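Local coordinates for protein acyl-CoA dehydrogenase (Bacillus anthracis, PDB 3OWA) that binds FAD and probably catalyses the flavin-dependent oxidation of acyl-CoA thioesters to their 2,3-enoyl forms, at residues Phe304-Ile307 and Gln308-Leu311; Lys518-Gly521 and Leu522-Lys526; Gln527-Leu530 and Tyr531-Phe535. All blocks are in the same frame, centred on the assembly; numbering follows the deposited sequence.

Interaction 1 (Phe304-Ile307 and Gln308-Leu311). With FAD (flavin-adenine dinucleotide), chain J.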
loop_
_atom_site.group_PDB
_atom_site.type_symbol
_atom_site.label_atom_id
_atom_site.label_comp_id
_atom_site.label_asym_id
_atom_site.label_seq_id
_atom_site.Cartn_x
_atom_site.Cartn_y
_atom_site.Cartn_z
ATOM N N PHE A 304 10.329 -17.629 11.517
ATOM C CA PHE A 304 8.959 -17.852 11.034
ATOM C C PHE A 304 8.832 -17.800 9.509
ATOM O O PHE A 304 9.235 -16.827 8.887
ATOM C CB PHE A 304 7.920 -16.972 11.732
ATOM C CG PHE A 304 8.001 -16.991 13.242
ATOM C CD1 PHE A 304 7.902 -15.814 13.963
ATOM C CD2 PHE A 304 8.152 -18.196 13.943
ATOM C CE1 PHE A 304 7.963 -15.815 15.365
ATOM C CE2 PHE A 304 8.220 -18.208 15.338
ATOM C CZ PHE A 304 8.140 -17.008 16.049
ATOM N N PRO A 305 8.297 -18.887 8.906
ATOM C CA PRO A 305 8.133 -18.912 7.466
ATOM C C PRO A 305 7.413 -17.701 6.890
ATOM O O PRO A 305 7.771 -17.271 5.808
ATOM C CB PRO A 305 7.341 -20.206 7.230
ATOM C CG PRO A 305 7.863 -21.133 8.333
ATOM C CD PRO A 305 8.025 -20.208 9.522
ATOM N N LEU A 306 6.404 -17.157 7.561
ATOM C CA LEU A 306 5.697 -15.984 7.012
ATOM C C LEU A 306 6.604 -14.759 6.917
ATOM O O LEU A 306 6.478 -13.977 5.996
ATOM C CB LEU A 306 4.488 -15.582 7.855
ATOM C CG LEU A 306 3.211 -16.395 7.729
ATOM C CD1 LEU A 306 2.069 -15.692 8.514
ATOM C CD2 LEU A 306 2.888 -16.592 6.239
ATOM N N ILE A 307 7.487 -14.586 7.898
ATOM C CA ILE A 307 8.497 -13.524 7.868
ATOM C C ILE A 307 9.501 -13.793 6.725
ATOM O O ILE A 307 9.861 -12.881 5.955
ATOM C CB ILE A 307 9.194 -13.397 9.250
ATOM C CG1 ILE A 307 8.180 -12.894 10.304
ATOM C CG2 ILE A 307 10.410 -12.486 9.188
ATOM C CD1 ILE A 307 7.697 -11.440 10.083
ATOM N N GLN A 308 9.926 -15.049 6.602
ATOM C CA GLN A 308 10.839 -15.441 5.528
ATOM C C GLN A 308 10.196 -15.179 4.159
ATOM O O GLN A 308 10.832 -14.653 3.246
ATOM C CB GLN A 308 11.184 -16.925 5.669
ATOM C CG GLN A 308 12.034 -17.202 6.884
ATOM C CD GLN A 308 12.212 -18.687 7.159
ATOM O OE1 GLN A 308 11.839 -19.536 6.346
ATOM N NE2 GLN A 308 12.781 -19.005 8.317
ATOM N N GLU A 309 8.923 -15.523 4.031
ATOM C CA GLU A 309 8.215 -15.311 2.782
ATOM C C GLU A 309 8.170 -13.800 2.406
ATOM O O GLU A 309 8.421 -13.454 1.246
ATOM C CB GLU A 309 6.793 -15.883 2.860
ATOM C CG GLU A 309 6.068 -15.954 1.498
ATOM C CD GLU A 309 4.580 -16.340 1.607
ATOM O OE1 GLU A 309 4.056 -16.937 0.630
ATOM O OE2 GLU A 309 3.932 -16.069 2.658
ATOM N N LYS A 310 7.856 -12.924 3.362
ATOM C CA LYS A 310 7.838 -11.479 3.086
ATOM C C LYS A 310 9.210 -11.022 2.595
ATOM O O LYS A 310 9.309 -10.332 1.592
ATOM C CB LYS A 310 7.435 -10.665 4.322
ATOM C CG LYS A 310 6.040 -10.923 4.842
ATOM C CD LYS A 310 5.862 -10.130 6.137
ATOM C CE LYS A 310 4.543 -10.471 6.841
ATOM N NZ LYS A 310 3.357 -9.973 6.017
ATOM N N LEU A 311 10.280 -11.421 3.290
ATOM C CA LEU A 311 11.631 -11.059 2.869
ATOM C C LEU A 311 11.995 -11.523 1.473
ATOM O O LEU A 311 12.639 -10.771 0.727
ATOM C CB LEU A 311 12.718 -11.539 3.859
ATOM C CG LEU A 311 12.858 -10.794 5.199
ATOM C CD1 LEU A 311 13.870 -11.466 6.079
ATOM C CD2 LEU A 311 13.287 -9.287 5.011
HETATM P PA FAD J . 5.632 -8.410 17.038
HETATM O O1A FAD J . 7.118 -8.350 17.354
HETATM O O2A FAD J . 4.847 -9.248 17.977
HETATM O O5B FAD J . 5.513 -8.897 15.531
HETATM C C5B FAD J . 6.485 -8.553 14.585
HETATM C C4B FAD J . 6.183 -9.246 13.275
HETATM O O4B FAD J . 6.345 -10.650 13.444
HETATM C C3B FAD J . 4.744 -9.001 12.809
HETATM O O3B FAD J . 4.732 -8.996 11.409
HETATM C C2B FAD J . 4.049 -10.282 13.262
HETATM O O2B FAD J . 2.926 -10.582 12.483
HETATM C C1B FAD J . 5.157 -11.321 13.075
HETATM N N9A FAD J . 4.959 -12.513 13.931
HETATM C C8A FAD J . 4.973 -12.585 15.309
HETATM N N7A FAD J . 4.777 -13.878 15.691
HETATM C C5A FAD J . 4.654 -14.623 14.570
HETATM C C6A FAD J . 4.424 -15.981 14.348
HETATM N N6A FAD J . 4.144 -16.808 15.365
HETATM N N1A FAD J . 4.346 -16.434 13.047
HETATM C C2A FAD J . 4.474 -15.569 11.976
HETATM N N3A FAD J . 4.710 -14.230 12.210
HETATM C C4A FAD J . 4.774 -13.766 13.465
HETATM N N1 FAD J . -1.602 -3.000 23.306
HETATM C C2 FAD J . -2.428 -3.044 24.390
HETATM O O2 FAD J . -2.458 -4.076 25.056
HETATM N N3 FAD J . -3.198 -1.944 24.741
HETATM C C4 FAD J . -3.164 -0.782 24.007
HETATM O O4 FAD J . -3.867 0.178 24.345
HETATM C C4X FAD J . -2.342 -0.741 22.889
HETATM N N5 FAD J . -2.276 0.405 22.114
HETATM C C5X FAD J . -1.412 0.471 21.044
HETATM C C6 FAD J . -1.295 1.664 20.322
HETATM C C7 FAD J . -0.406 1.716 19.252
HETATM C C7M FAD J . -0.287 2.981 18.433
HETATM C C8 FAD J . 0.365 0.591 18.944
HETATM C C8M FAD J . 1.334 0.576 17.802
HETATM C C9 FAD J . 0.242 -0.598 19.656
HETATM C C9A FAD J . -0.627 -0.655 20.729
HETATM N N10 FAD J . -0.748 -1.836 21.451
HETATM C C10 FAD J . -1.562 -1.859 22.550
HETATM C "C1'" FAD J . 0.083 -3.048 21.127
HETATM C "C2'" FAD J . -0.176 -3.501 19.669
HETATM O "O2'" FAD J . -1.513 -3.930 19.346
HETATM C "C3'" FAD J . 0.946 -4.464 19.241
HETATM O "O3'" FAD J . 1.839 -3.790 18.383
HETATM C "C4'" FAD J . 0.387 -5.671 18.549
HETATM O "O4'" FAD J . -0.515 -6.292 19.448
HETATM C "C5'" FAD J . 1.847 -6.499 17.922
HETATM O "O5'" FAD J . 2.988 -6.596 18.669
HETATM P P FAD J . 4.480 -6.112 18.263
HETATM O O1P FAD J . 4.280 -4.710 17.726
HETATM O O2P FAD J . 5.492 -6.141 19.337
HETATM O O3P FAD J . 4.940 -6.955 17.002
HETATM O O HOH W 1 4.329 -13.800 4.225
#
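Gln-308 N donates to Phe-304 O (3.0 Å, N-H...O 166°), closing the first turn of helix 305-336, with Phe-304 in the N-cap position. The next three bonds follow in the same i to i+4 pattern, Glu-309 N to Pro-305 O being the shortest at 2.7 Å. With CG beside its own backbone N, the extended Gln-308 side chain runs back along the cap, its CG 3.5 Å from Phe-304 O, while NE2 bonds to Ala-302 O upstream.

The tight side faces FAD. The Phe-304 side chain leaves the cap with chi1 -50°, which brings the adenine over one ring face, offset toward the rim; CD1 lies 3.5 Å from FAD C6A. One turn on, Ile-307 CD1 approaches the ribose at FAD O4B (3.7 Å), and its side chain also packs on Ile-382 and Ala-291.

Looser is the water-bridged pair: one water donates to both Leu-306 O and Glu-309 OE2, 2.8 Å from each, and Leu-306 CD2 touches Glu-309 OE2 at 3.8 Å. The second subunit packs here through its Val-494 and Glu-491. Lys-310, separately, is held by salt bridges to Glu-378 and to Glu-412 of the second subunit.

A helix start that holds the adenosine end of a cofactor also gripped by the second subunit is characteristic of the FAD site at the acyl-CoA dehydrogenase dimer interface.

Interaction 2 (Lys518-Gly521 and Leu522-Lys526)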
loop_
_atom_site.group_PDB
_atom_site.type_symbol
_atom_site.label_atom_id
_atom_site.label_comp_id
_atom_site.label_asym_id
_atom_site.label_seq_id
_atom_site.Cartn_x
_atom_site.Cartn_y
_atom_site.Cartn_z
ATOM N N LYS A 518 26.928 -17.525 -17.330
ATOM C CA LYS A 518 27.935 -17.629 -18.369
ATOM C C LYS A 518 29.210 -16.933 -17.986
ATOM O O LYS A 518 30.251 -17.192 -18.579
ATOM C CB LYS A 518 27.385 -17.073 -19.677
ATOM C CG LYS A 518 26.006 -17.680 -19.955
ATOM C CD LYS A 518 25.605 -17.738 -21.417
ATOM C CE LYS A 518 24.248 -18.431 -21.526
ATOM N NZ LYS A 518 23.512 -18.146 -22.788
ATOM N N THR A 519 29.136 -16.077 -16.972
ATOM C CA THR A 519 30.297 -15.336 -16.498
ATOM C C THR A 519 30.999 -15.966 -15.285
ATOM O O THR A 519 32.231 -16.017 -15.239
ATOM C CB THR A 519 29.909 -13.863 -16.208
ATOM O OG1 THR A 519 29.459 -13.268 -17.429
ATOM C CG2 THR A 519 31.082 -13.054 -15.645
ATOM N N THR A 520 30.220 -16.432 -14.309
ATOM C CA THR A 520 30.756 -16.870 -13.005
ATOM C C THR A 520 30.242 -18.264 -12.547
ATOM O O THR A 520 30.596 -18.737 -11.462
ATOM C CB THR A 520 30.513 -15.762 -11.924
ATOM O OG1 THR A 520 31.039 -14.517 -12.400
ATOM C CG2 THR A 520 31.199 -16.079 -10.601
ATOM N N GLY A 521 29.417 -18.912 -13.372
ATOM C CA GLY A 521 28.952 -20.277 -13.090
ATOM C C GLY A 521 27.586 -20.391 -12.427
ATOM O O GLY A 521 26.978 -19.378 -12.038
ATOM N N LEU A 522 27.102 -21.628 -12.295
ATOM C CA LEU A 522 25.777 -21.900 -11.740
ATOM C C LEU A 522 25.817 -21.802 -10.225
ATOM O O LEU A 522 24.960 -21.148 -9.599
ATOM C CB LEU A 522 25.291 -23.299 -12.145
ATOM C CG LEU A 522 23.923 -23.490 -12.832
ATOM C CD1 LEU A 522 23.429 -24.929 -12.696
ATOM C CD2 LEU A 522 22.869 -22.541 -12.326
ATOM N N GLU A 523 26.827 -22.445 -9.652
ATOM C CA GLU A 523 26.977 -22.568 -8.211
ATOM C C GLU A 523 27.057 -21.235 -7.493
ATOM O O GLU A 523 26.483 -21.078 -6.410
ATOM C CB GLU A 523 28.211 -23.395 -7.881
ATOM C CG GLU A 523 28.063 -24.157 -6.594
ATOM C CD GLU A 523 28.250 -25.640 -6.805
ATOM O OE1 GLU A 523 27.269 -26.396 -6.624
ATOM O OE2 GLU A 523 29.373 -26.051 -7.172
ATOM N N LYS A 524 27.734 -20.265 -8.095
ATOM C CA LYS A 524 27.862 -18.953 -7.471
ATOM C C LYS A 524 26.633 -18.043 -7.703
ATOM O O LYS A 524 26.447 -17.059 -6.988
ATOM C CB LYS A 524 29.150 -18.264 -7.916
ATOM C CG LYS A 524 30.396 -19.155 -7.801
ATOM C CD LYS A 524 31.658 -18.326 -7.840
ATOM C CE LYS A 524 32.869 -19.188 -8.172
ATOM N NZ LYS A 524 33.989 -18.326 -8.615
ATOM N N ASN A 525 25.789 -18.393 -8.673
ATOM C CA ASN A 525 24.630 -17.567 -9.005
ATOM C C ASN A 525 23.274 -18.152 -8.622
ATOM O O ASN A 525 22.241 -17.827 -9.232
ATOM C CB ASN A 525 24.684 -17.141 -10.471
ATOM C CG ASN A 525 25.811 -16.160 -10.733
ATOM O OD1 ASN A 525 25.814 -15.039 -10.196
ATOM N ND2 ASN A 525 26.797 -16.581 -11.538
ATOM N N LYS A 526 23.285 -18.967 -7.569
ATOM C CA LYS A 526 22.117 -19.648 -7.053
ATOM C C LYS A 526 20.990 -18.681 -6.630
ATOM O O LYS A 526 19.813 -18.896 -6.955
ATOM C CB LYS A 526 22.539 -20.530 -5.869
ATOM C CG LYS A 526 21.384 -21.342 -5.254
ATOM C CD LYS A 526 21.891 -22.488 -4.391
ATOM C CE LYS A 526 21.080 -23.772 -4.640
ATOM N NZ LYS A 526 21.679 -24.962 -3.936
#
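At Gly-521 the backbone leaves helical geometry with a positive phi of 97°, in a conformation that crowds a beta carbon against the preceding carbonyl and suits glycine, and the chain then turns through Leu-522 to Lys-524 with helical torsions. This is a short surface connection between two successive helices, 490-520 and 526-554, of the C-terminal helical domain. Inside the turn Asn-525 N bonds to Leu-522 O (3.0 Å).

Asn-525 stands at the N-cap position of the second helix, but its side chain makes no capping bond and is used across the turn instead. With CG beside the backbone N (chi1 -69°), its amide folds back toward the first helix, while OD1 accepts from Lys-528 NZ one turn ahead; both ends of the buried amide are thus engaged, which should fix its rotation.

On the exposed flank the touch is between aliphatic carbons. Thr-520 and Lys-524 cross at about a right angle, the methyl CG2 of Thr-520 meeting Lys-524 CD at 3.6 Å, and the extended lysine chain also runs by Thr-520 O. Next to this pair, Asn-525 ND2 donates to Gly-521 O at 2.8 Å, in the plane of the carbonyl and close to that of the amide, with an N-H...O angle of 156°.

Interaction 3 (Gln527-Leu530 and Tyr531-Phe535)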
loop_
_atom_site.group_PDB
_atom_site.type_symbol
_atom_site.label_atom_id
_atom_site.label_comp_id
_atom_site.label_asym_id
_atom_site.label_seq_id
_atom_site.Cartn_x
_atom_site.Cartn_y
_atom_site.Cartn_z
ATOM N N GLN A 527 21.365 -17.633 -5.906
ATOM C CA GLN A 527 20.406 -16.606 -5.452
ATOM C C GLN A 527 19.730 -15.914 -6.645
ATOM O O GLN A 527 18.521 -15.755 -6.665
ATOM C CB GLN A 527 21.110 -15.620 -4.521
ATOM C CG GLN A 527 20.207 -14.657 -3.740
ATOM C CD GLN A 527 19.495 -15.306 -2.549
ATOM O OE1 GLN A 527 19.460 -16.545 -2.409
ATOM N NE2 GLN A 527 18.908 -14.461 -1.684
ATOM N N LYS A 528 20.487 -15.525 -7.661
ATOM C CA LYS A 528 19.850 -14.947 -8.843
ATOM C C LYS A 528 18.868 -15.895 -9.522
ATOM O O LYS A 528 17.816 -15.464 -9.981
ATOM C CB LYS A 528 20.880 -14.494 -9.865
ATOM C CG LYS A 528 21.749 -13.362 -9.400
ATOM C CD LYS A 528 22.783 -13.033 -10.445
ATOM C CE LYS A 528 23.815 -12.158 -9.811
ATOM N NZ LYS A 528 25.088 -12.252 -10.494
ATOM N N VAL A 529 19.235 -17.180 -9.619
ATOM C CA VAL A 529 18.372 -18.157 -10.278
ATOM C C VAL A 529 17.044 -18.240 -9.532
ATOM O O VAL A 529 15.981 -18.239 -10.154
ATOM C CB VAL A 529 19.029 -19.556 -10.378
ATOM C CG1 VAL A 529 17.987 -20.660 -10.677
ATOM C CG2 VAL A 529 20.121 -19.561 -11.428
ATOM N N LEU A 530 17.133 -18.313 -8.207
ATOM C CA LEU A 530 15.982 -18.360 -7.322
ATOM C C LEU A 530 15.064 -17.136 -7.453
ATOM O O LEU A 530 13.866 -17.304 -7.626
ATOM C CB LEU A 530 16.449 -18.553 -5.870
ATOM C CG LEU A 530 16.969 -19.977 -5.527
ATOM C CD1 LEU A 530 17.514 -19.991 -4.119
ATOM C CD2 LEU A 530 15.911 -21.067 -5.720
ATOM N N TYR A 531 15.639 -15.935 -7.409
ATOM C CA TYR A 531 14.860 -14.697 -7.579
ATOM C C TYR A 531 14.126 -14.783 -8.898
ATOM O O TYR A 531 12.953 -14.470 -8.976
ATOM C CB TYR A 531 15.755 -13.446 -7.648
ATOM C CG TYR A 531 16.465 -13.007 -6.385
ATOM C CD1 TYR A 531 15.868 -13.159 -5.132
ATOM C CD2 TYR A 531 17.719 -12.402 -6.454
ATOM C CE1 TYR A 531 16.500 -12.720 -3.985
ATOM C CE2 TYR A 531 18.375 -11.953 -5.293
ATOM C CZ TYR A 531 17.762 -12.148 -4.062
ATOM O OH TYR A 531 18.374 -11.744 -2.900
ATOM N N THR A 532 14.855 -15.217 -9.931
ATOM C CA THR A 532 14.341 -15.285 -11.300
ATOM C C THR A 532 13.181 -16.258 -11.474
ATOM O O THR A 532 12.163 -15.888 -12.083
ATOM C CB THR A 532 15.489 -15.588 -12.295
ATOM O OG1 THR A 532 16.455 -14.545 -12.175
ATOM C CG2 THR A 532 14.987 -15.610 -13.735
ATOM N N GLU A 533 13.319 -17.478 -10.937
ATOM C CA GLU A 533 12.247 -18.485 -11.001
ATOM C C GLU A 533 10.963 -18.008 -10.336
ATOM O O GLU A 533 9.860 -18.120 -10.889
ATOM C CB GLU A 533 12.711 -19.778 -10.329
ATOM C CG GLU A 533 13.699 -20.552 -11.193
ATOM C CD GLU A 533 14.405 -21.670 -10.452
ATOM O OE1 GLU A 533 14.445 -21.655 -9.194
ATOM O OE2 GLU A 533 14.922 -22.577 -11.141
ATOM N N VAL A 534 11.139 -17.452 -9.144
ATOM C CA VAL A 534 10.045 -17.041 -8.298
ATOM C C VAL A 534 9.365 -15.792 -8.899
ATOM O O VAL A 534 8.142 -15.755 -9.010
ATOM C CB VAL A 534 10.600 -16.786 -6.857
ATOM C CG1 VAL A 534 9.794 -15.773 -6.120
ATOM C CG2 VAL A 534 10.709 -18.135 -6.085
ATOM N N PHE A 535 10.155 -14.803 -9.311
ATOM C CA PHE A 535 9.565 -13.575 -9.859
ATOM C C PHE A 535 8.832 -13.880 -11.182
ATOM O O PHE A 535 7.712 -13.406 -11.409
ATOM C CB PHE A 535 10.611 -12.459 -10.081
ATOM C CG PHE A 535 10.047 -11.249 -10.779
ATOM C CD1 PHE A 535 9.337 -10.304 -10.067
ATOM C CD2 PHE A 535 10.158 -11.098 -12.164
ATOM C CE1 PHE A 535 8.769 -9.199 -10.704
ATOM C CE2 PHE A 535 9.605 -10.015 -12.824
ATOM C CZ PHE A 535 8.922 -9.037 -12.084
#
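Gln-527 and Tyr-531, one turn apart near the start of helix 526-554, join through both backbone and side chain. Four i to i+4 backbone bonds cross this stretch, from Tyr-531 N to Gln-527 O through Val-534 N to Leu-530 O, with Glu-533 N to Val-529 O at 2.9 Å.

Side-chain hydrogen bonds add to them. Gln-527 bends at chi2 (76°), bringing NE2 to Tyr-531 OH (3.0 Å), which lies somewhat out of the amide plane; the amide and phenol ring planes are 68° apart. NE2 also serves Ile-585 O, and the phenol oxygen bonds to Thr-596 O near the C-terminus. Thr-532 places OG1 beside its own backbone N (chi1 -59°), and from there it donates to Lys-528 O at 2.7 Å. That carbonyl takes the Thr-532 N-H as well, the two donors approaching from opposite faces of its plane. OG1 is further bonded to Thr-513 OG1 on helix 490-520.

Van der Waals and ring contacts make up the rest. Gln-527 O lies over one face of the tyrosine ring, toward its rim, and Gln-527 CG reaches Tyr-531 CZ at 3.5 Å. On another flank the extended Glu-533 side chain brings its carboxylate alongside two aliphatic neighbours, OE2 at 3.6 Å from Val-529 CG1 and OE1 at 3.8 Å from Leu-530 CD2, and OE1 makes a salt bridge to Lys-581.

Buried phenol, amide and hydroxyl groups are therefore each bonded within the helix and beyond it, so these first turns of a helix in the bundle are tied to their neighbours by polar as well as apolar contacts.

In the fold
Interactions 2 and 3 are consecutive: the connection at 518-526 leads straight into the first turns of helix 526-554. The centres of interactions 2 and 3 are 13 Å apart, and Leu-522 CD2 packs against Val-529 CG2 at 4.2 Å. Interaction 1 stands apart in sequence yet lies on the same side of the chain's centre as interaction 3, with nearest atoms about 6 Å apart and centres 16 Å apart. Two helices bridge that gap: 305-336, which carries interaction 1 and meets Tyr-531 further along through Ala-315 and Tyr-319, and 578-592, which packs on both. Of the three, interaction 1 holds FAD-pocket residues; interaction 2, centred 26 Å from it, belongs to the outer surface.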